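Local coordinates for endoglucanase (Uncultured bacterium, PDB 3X17), which hydrolyses internal beta-1,4-glucosidic bonds of cellulose as a family 9 glycoside hydrolase with an N-terminal Ig-like domain and an (alpha/alpha)6-barrel catalytic domain, at residues 306-311 with 357-362; 405-410 with 451-456. One frame throughout, in Å; residues are numbered along the deposited sequence.

Contact 1: 306-311 with 357-362; sequences QAWRFL and HDYIAR
Trp308 and Tyr359 form a T-shaped (edge-to-face) aromatic pair and carry the whole contact between 306-311 and 357-362. The six-membered ring of the indole supplies the edge and the phenol ring the face: the planes stand at 88° and the centroids lie 5.2 Å apart. The approach is off-centre. Trp308 CH2 sits over the rim of the phenol where the ring joins its stem, 3.7 Å from Tyr359 CG, while Trp308 CZ2 comes within 3.9 Å of Tyr359 CB. Such an offset places the CZ2-CH2 edge over the CB-CG side of the tyrosine, away from its hydroxyl. With CG anti to the backbone N in Trp308 (chi1 -174°) and in Tyr359 (chi1 -177°), the rings meet in the gap between the helices. The separation they span is wide, the nearest CA atoms, Trp308 CA and Tyr359 CA, being 11.0 Å apart. Only 92 Å² is buried, summed over both sides. Trp308 also meets Tyr356 of the same helix 354-366 edge-to-face, and rests on Leu347 of helix 337-351. That helix packs against both partners, with Arg340 and Ala344 against Tyr359, joining helices 294-312 and 354-366 through a shared neighbour.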
loop_
_atom_site.group_PDB
_atom_site.type_symbol
_atom_site.label_atom_id
_atom_site.label_comp_id
_atom_site.label_asym_id
_atom_site.label_seq_id
_atom_site.Cartn_x
_atom_site.Cartn_y
_atom_site.Cartn_z
ATOM N N GLN A 306 -2.367 26.265 8.473
ATOM C CA GLN A 306 -1.209 26.852 9.145
ATOM C C GLN A 306 0.071 26.337 8.471
ATOM O O GLN A 306 0.984 27.096 8.192
ATOM C CB GLN A 306 -1.254 26.479 10.641
ATOM C CG GLN A 306 -0.115 27.020 11.508
ATOM C CD GLN A 306 0.032 28.532 11.401
ATOM O OE1 GLN A 306 -0.946 29.276 11.538
ATOM N NE2 GLN A 306 1.244 28.992 11.077
ATOM N N ALA A 307 0.096 25.046 8.172
ATOM C CA ALA A 307 1.132 24.454 7.352
ATOM C C ALA A 307 1.306 25.138 5.992
ATOM O O ALA A 307 2.422 25.349 5.536
ATOM C CB ALA A 307 0.853 22.978 7.159
ATOM N N TRP A 308 0.210 25.437 5.310
ATOM C CA TRP A 308 0.333 26.165 4.065
ATOM C C TRP A 308 0.886 27.586 4.280
ATOM O O TRP A 308 1.584 28.102 3.420
ATOM C CB TRP A 308 -0.991 26.241 3.308
ATOM C CG TRP A 308 -0.803 26.874 1.955
ATOM C CD1 TRP A 308 -0.983 28.183 1.626
ATOM C CD2 TRP A 308 -0.278 26.233 0.790
ATOM N NE1 TRP A 308 -0.661 28.386 0.316
ATOM C CE2 TRP A 308 -0.206 27.209 -0.220
ATOM C CE3 TRP A 308 0.073 24.906 0.485
ATOM C CZ2 TRP A 308 0.211 26.910 -1.522
ATOM C CZ3 TRP A 308 0.503 24.609 -0.809
ATOM C CH2 TRP A 308 0.596 25.615 -1.786
ATOM N N ARG A 309 0.560 28.225 5.403
ATOM C CA ARG A 309 1.121 29.554 5.688
ATOM C C ARG A 309 2.644 29.463 5.794
ATOM O O ARG A 309 3.386 30.237 5.173
ATOM C CB ARG A 309 0.559 30.108 6.991
ATOM C CG ARG A 309 -0.613 31.045 6.806
ATOM C CD ARG A 309 -1.369 31.248 8.116
ATOM N NE ARG A 309 -2.759 30.862 7.900
ATOM C CZ ARG A 309 -3.493 30.135 8.730
ATOM N NH1 ARG A 309 -3.036 29.807 9.928
ATOM N NH2 ARG A 309 -4.737 29.826 8.388
ATOM N N PHE A 310 3.109 28.444 6.507
ATOM C CA PHE A 310 4.535 28.157 6.532
ATOM C C PHE A 310 5.125 27.952 5.136
ATOM O O PHE A 310 6.155 28.533 4.821
ATOM C CB PHE A 310 4.866 26.963 7.422
ATOM C CG PHE A 310 6.335 26.724 7.559
ATOM C CD1 PHE A 310 7.079 27.413 8.522
ATOM C CD2 PHE A 310 6.994 25.872 6.683
ATOM C CE1 PHE A 310 8.454 27.243 8.607
ATOM C CE2 PHE A 310 8.363 25.664 6.791
ATOM C CZ PHE A 310 9.100 26.374 7.742
ATOM N N LEU A 311 4.528 27.068 4.336
ATOM C CA LEU A 311 5.040 26.822 2.977
ATOM C C LEU A 311 5.081 28.064 2.076
ATOM O O LEU A 311 5.964 28.192 1.246
ATOM C CB LEU A 311 4.254 25.717 2.266
ATOM C CG LEU A 311 4.356 24.329 2.884
ATOM C CD1 LEU A 311 3.153 23.510 2.451
ATOM C CD2 LEU A 311 5.690 23.684 2.443
ATOM N N HIS A 357 -5.863 27.777 -5.473
ATOM C CA HIS A 357 -5.928 27.555 -6.935
ATOM C C HIS A 357 -4.882 28.373 -7.710
ATOM O O HIS A 357 -4.327 27.895 -8.698
ATOM C CB HIS A 357 -7.337 27.780 -7.499
ATOM C CG HIS A 357 -7.477 27.343 -8.922
ATOM N ND1 HIS A 357 -7.938 26.090 -9.268
ATOM C CD2 HIS A 357 -7.059 27.921 -10.074
ATOM C CE1 HIS A 357 -7.821 25.923 -10.572
ATOM N NE2 HIS A 357 -7.297 27.023 -11.086
ATOM N N ASP A 358 -4.583 29.576 -7.224
ATOM C CA ASP A 358 -3.485 30.381 -7.766
ATOM C C ASP A 358 -2.187 29.586 -7.815
ATOM O O ASP A 358 -1.467 29.612 -8.825
ATOM C CB ASP A 358 -3.269 31.672 -6.952
ATOM C CG ASP A 358 -4.361 32.724 -7.194
ATOM O OD1 ASP A 358 -5.164 32.566 -8.130
ATOM O OD2 ASP A 358 -4.469 33.685 -6.396
ATOM N N TYR A 359 -1.874 28.876 -6.730
ATOM C CA TYR A 359 -0.637 28.111 -6.716
ATOM C C TYR A 359 -0.686 27.077 -7.828
ATOM O O TYR A 359 0.265 26.919 -8.602
ATOM C CB TYR A 359 -0.385 27.444 -5.357
ATOM C CG TYR A 359 0.938 26.697 -5.290
ATOM C CD1 TYR A 359 1.021 25.381 -5.684
ATOM C CD2 TYR A 359 2.113 27.337 -4.885
ATOM C CE1 TYR A 359 2.191 24.687 -5.649
ATOM C CE2 TYR A 359 3.314 26.653 -4.886
ATOM C CZ TYR A 359 3.328 25.313 -5.242
ATOM O OH TYR A 359 4.488 24.582 -5.227
ATOM N N ILE A 360 -1.832 26.414 -7.953
ATOM C CA ILE A 360 -1.995 25.386 -8.981
ATOM C C ILE A 360 -1.799 25.975 -10.391
ATOM O O ILE A 360 -1.021 25.444 -11.179
ATOM C CB ILE A 360 -3.335 24.666 -8.870
ATOM C CG1 ILE A 360 -3.494 24.040 -7.468
ATOM C CG2 ILE A 360 -3.443 23.597 -9.941
ATOM C CD1 ILE A 360 -4.953 23.604 -7.131
ATOM N N ALA A 361 -2.449 27.106 -10.658
ATOM C CA ALA A 361 -2.391 27.741 -11.988
ATOM C C ALA A 361 -0.978 28.215 -12.332
ATOM O O ALA A 361 -0.513 28.030 -13.452
ATOM C CB ALA A 361 -3.405 28.915 -12.086
ATOM N N ARG A 362 -0.280 28.764 -11.343
ATOM C CA ARG A 362 1.131 29.138 -11.480
ATOM C C ARG A 362 1.985 27.935 -11.882
ATOM O O ARG A 362 2.770 28.003 -12.856
ATOM C CB ARG A 362 1.644 29.759 -10.176
ATOM C CG ARG A 362 3.054 30.350 -10.242
ATOM C CD ARG A 362 3.535 30.885 -8.857
ATOM N NE ARG A 362 2.428 31.109 -7.920
ATOM C CZ ARG A 362 2.472 30.856 -6.605
ATOM N NH1 ARG A 362 3.585 30.385 -6.043
ATOM N NH2 ARG A 362 1.399 31.080 -5.846
#

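Contact 2: 405-410 with 451-456; sequences RILEGA and HLEPRP
Where helix 435-452 ends and the chain turns into the loop before helix 456-469, in the (alpha/alpha)6-barrel catalytic domain, Leu452 and Glu453 meet helix 396-418. Leu452 CD1 does the touching on one side: it lies 3.8 Å from Ile406 CG2 and 4.1 Å from both Ile406 CB and Ile406 CD1, so one leucine methyl touches the isoleucine, nearest its CG2 branch. The two side chains cross at about a right angle. In Ile406, chi1 of -69° puts CG1 beside the backbone N and leaves CG2 anti to it, on the side of Leu452. Glu453 is the first residue to leave helical backbone angles, and its extended side chain lies beside Leu407. There the carboxylate lies across the leucine tip, with Glu453 OE2 3.5 Å from Leu407 CD1 and Glu453 OE1 4.1 Å from Leu407 CD2. Val388 and Thr389 of helix 381-390 also touch Leu452, and Ala449 touches Leu407. No hydrogen bond or salt bridge crosses between the segments, so the join depends on van der Waals contact, with 184 Å² buried in total. The carboxylate's contact with leucine methyls is consistent with an apolar patch giving way to a polar margin at the exposed Glu453.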
loop_
_atom_site.group_PDB
_atom_site.type_symbol
_atom_site.label_atom_id
_atom_site.label_comp_id
_atom_site.label_asym_id
_atom_site.label_seq_id
_atom_site.Cartn_x
_atom_site.Cartn_y
_atom_site.Cartn_z
ATOM N N ARG A 405 -3.618 13.237 -18.469
ATOM C CA ARG A 405 -2.552 12.561 -17.738
ATOM C C ARG A 405 -3.036 11.339 -16.962
ATOM O O ARG A 405 -2.387 10.289 -16.978
ATOM C CB ARG A 405 -1.790 13.543 -16.854
ATOM C CG ARG A 405 -1.287 14.736 -17.636
ATOM C CD ARG A 405 0.134 15.091 -17.301
ATOM N NE ARG A 405 0.920 15.369 -18.500
ATOM C CZ ARG A 405 0.984 16.545 -19.131
ATOM N NH1 ARG A 405 0.266 17.598 -18.720
ATOM N NH2 ARG A 405 1.769 16.664 -20.199
ATOM N N ILE A 406 -4.233 11.424 -16.390
ATOM C CA ILE A 406 -4.785 10.281 -15.668
ATOM C C ILE A 406 -5.007 9.089 -16.606
ATOM O O ILE A 406 -4.649 7.946 -16.277
ATOM C CB ILE A 406 -6.083 10.655 -14.930
ATOM C CG1 ILE A 406 -5.771 11.612 -13.782
ATOM C CG2 ILE A 406 -6.787 9.401 -14.398
ATOM C CD1 ILE A 406 -7.001 12.193 -13.079
ATOM N N LEU A 407 -5.540 9.360 -17.801
ATOM C CA LEU A 407 -5.836 8.280 -18.747
ATOM C C LEU A 407 -4.578 7.713 -19.395
ATOM O O LEU A 407 -4.465 6.496 -19.616
ATOM C CB LEU A 407 -6.854 8.724 -19.808
ATOM C CG LEU A 407 -8.194 9.260 -19.253
ATOM C CD1 LEU A 407 -8.989 9.897 -20.407
ATOM C CD2 LEU A 407 -9.037 8.149 -18.586
ATOM N N GLU A 408 -3.622 8.594 -19.664
ATOM C CA GLU A 408 -2.310 8.178 -20.155
ATOM C C GLU A 408 -1.554 7.297 -19.119
ATOM O O GLU A 408 -1.004 6.254 -19.471
ATOM C CB GLU A 408 -1.482 9.409 -20.609
ATOM C CG GLU A 408 -0.074 9.101 -21.098
ATOM C CD GLU A 408 -0.025 8.078 -22.254
ATOM O OE1 GLU A 408 -1.039 7.941 -22.984
ATOM O OE2 GLU A 408 1.028 7.413 -22.428
ATOM N N GLY A 409 -1.614 7.666 -17.839
ATOM C CA GLY A 409 -0.967 6.880 -16.781
ATOM C C GLY A 409 -1.486 5.449 -16.716
ATOM O O GLY A 409 -0.722 4.470 -16.768
ATOM N N ALA A 410 -2.800 5.314 -16.724
ATOM C CA ALA A 410 -3.386 4.000 -16.761
ATOM C C ALA A 410 -2.920 3.299 -18.034
ATOM O O ALA A 410 -2.568 2.125 -18.003
ATOM C CB ALA A 410 -4.892 4.088 -16.692
ATOM N N HIS A 451 -12.424 4.952 -13.171
ATOM C CA HIS A 451 -13.434 5.750 -12.517
ATOM C C HIS A 451 -13.888 6.922 -13.413
ATOM O O HIS A 451 -15.060 7.329 -13.378
ATOM C CB HIS A 451 -12.929 6.253 -11.168
ATOM C CG HIS A 451 -13.975 6.953 -10.363
ATOM N ND1 HIS A 451 -14.274 8.292 -10.538
ATOM C CD2 HIS A 451 -14.862 6.487 -9.452
ATOM C CE1 HIS A 451 -15.281 8.625 -9.748
ATOM N NE2 HIS A 451 -15.668 7.544 -9.091
ATOM N N LEU A 452 -12.965 7.455 -14.219
ATOM C CA LEU A 452 -13.294 8.567 -15.131
ATOM C C LEU A 452 -14.029 8.074 -16.383
ATOM O O LEU A 452 -14.857 8.781 -16.956
ATOM C CB LEU A 452 -12.022 9.284 -15.573
ATOM C CG LEU A 452 -11.200 10.054 -14.533
ATOM C CD1 LEU A 452 -10.166 10.802 -15.292
ATOM C CD2 LEU A 452 -12.071 11.025 -13.719
ATOM N N GLU A 453 -13.753 6.827 -16.742
ATOM C CA GLU A 453 -14.033 6.265 -18.050
ATOM C C GLU A 453 -14.062 4.741 -17.849
ATOM O O GLU A 453 -13.011 4.084 -17.881
ATOM C CB GLU A 453 -12.891 6.637 -18.996
ATOM C CG GLU A 453 -13.231 6.720 -20.463
ATOM C CD GLU A 453 -12.017 7.159 -21.303
ATOM O OE1 GLU A 453 -11.126 6.306 -21.584
ATOM O OE2 GLU A 453 -11.928 8.368 -21.631
ATOM N N PRO A 454 -15.252 4.189 -17.554
ATOM C CA PRO A 454 -15.293 2.767 -17.172
ATOM C C PRO A 454 -14.728 1.894 -18.281
ATOM O O PRO A 454 -14.883 2.217 -19.461
ATOM C CB PRO A 454 -16.792 2.504 -16.948
ATOM C CG PRO A 454 -17.318 3.861 -16.436
ATOM C CD PRO A 454 -16.520 4.885 -17.260
ATOM N N ARG A 455 -13.990 0.874 -17.901
ATOM C CA ARG A 455 -13.215 0.128 -18.839
ATOM C C ARG A 455 -12.834 -1.188 -18.230
ATOM O O ARG A 455 -11.930 -1.278 -17.454
ATOM C CB ARG A 455 -11.991 0.925 -19.164
ATOM C CG ARG A 455 -11.070 0.274 -20.090
ATOM C CD ARG A 455 -10.023 1.224 -20.451
ATOM N NE ARG A 455 -10.220 1.752 -21.774
ATOM C CZ ARG A 455 -9.913 1.073 -22.858
ATOM N NH1 ARG A 455 -9.409 -0.125 -22.721
ATOM N NH2 ARG A 455 -10.108 1.574 -24.054
ATOM N N PRO A 456 -13.564 -2.219 -18.574
ATOM C CA PRO A 456 -13.430 -3.493 -17.899
ATOM C C PRO A 456 -12.033 -4.064 -17.893
ATOM O O PRO A 456 -11.690 -4.674 -16.928
ATOM C CB PRO A 456 -14.377 -4.371 -18.684
ATOM C CG PRO A 456 -15.386 -3.482 -19.097
ATOM C CD PRO A 456 -14.752 -2.206 -19.424
#

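Overall arrangement
Contacts 1 and 2 follow one another along the chain, the first closing before the second opens, and all four segments belong to the glycoside hydrolase family 9 region. Their centres are 28 Å apart and their nearest atoms about 11 Å, so they do not touch. Contact 1 lies further out, its centre 28 Å from the centre of the chain against 20 Å for contact 2. Within the same helical domain, contact 1 joins helices 294-312 and 354-366, and contact 2 joins helix 396-418 to the end of helix 435-452. Contact 1 has a calcium ion in its neighbourhood, about 10 Å from the side chain of Tyr359. Neither contact contributes a ligand to the zinc site or to either calcium site.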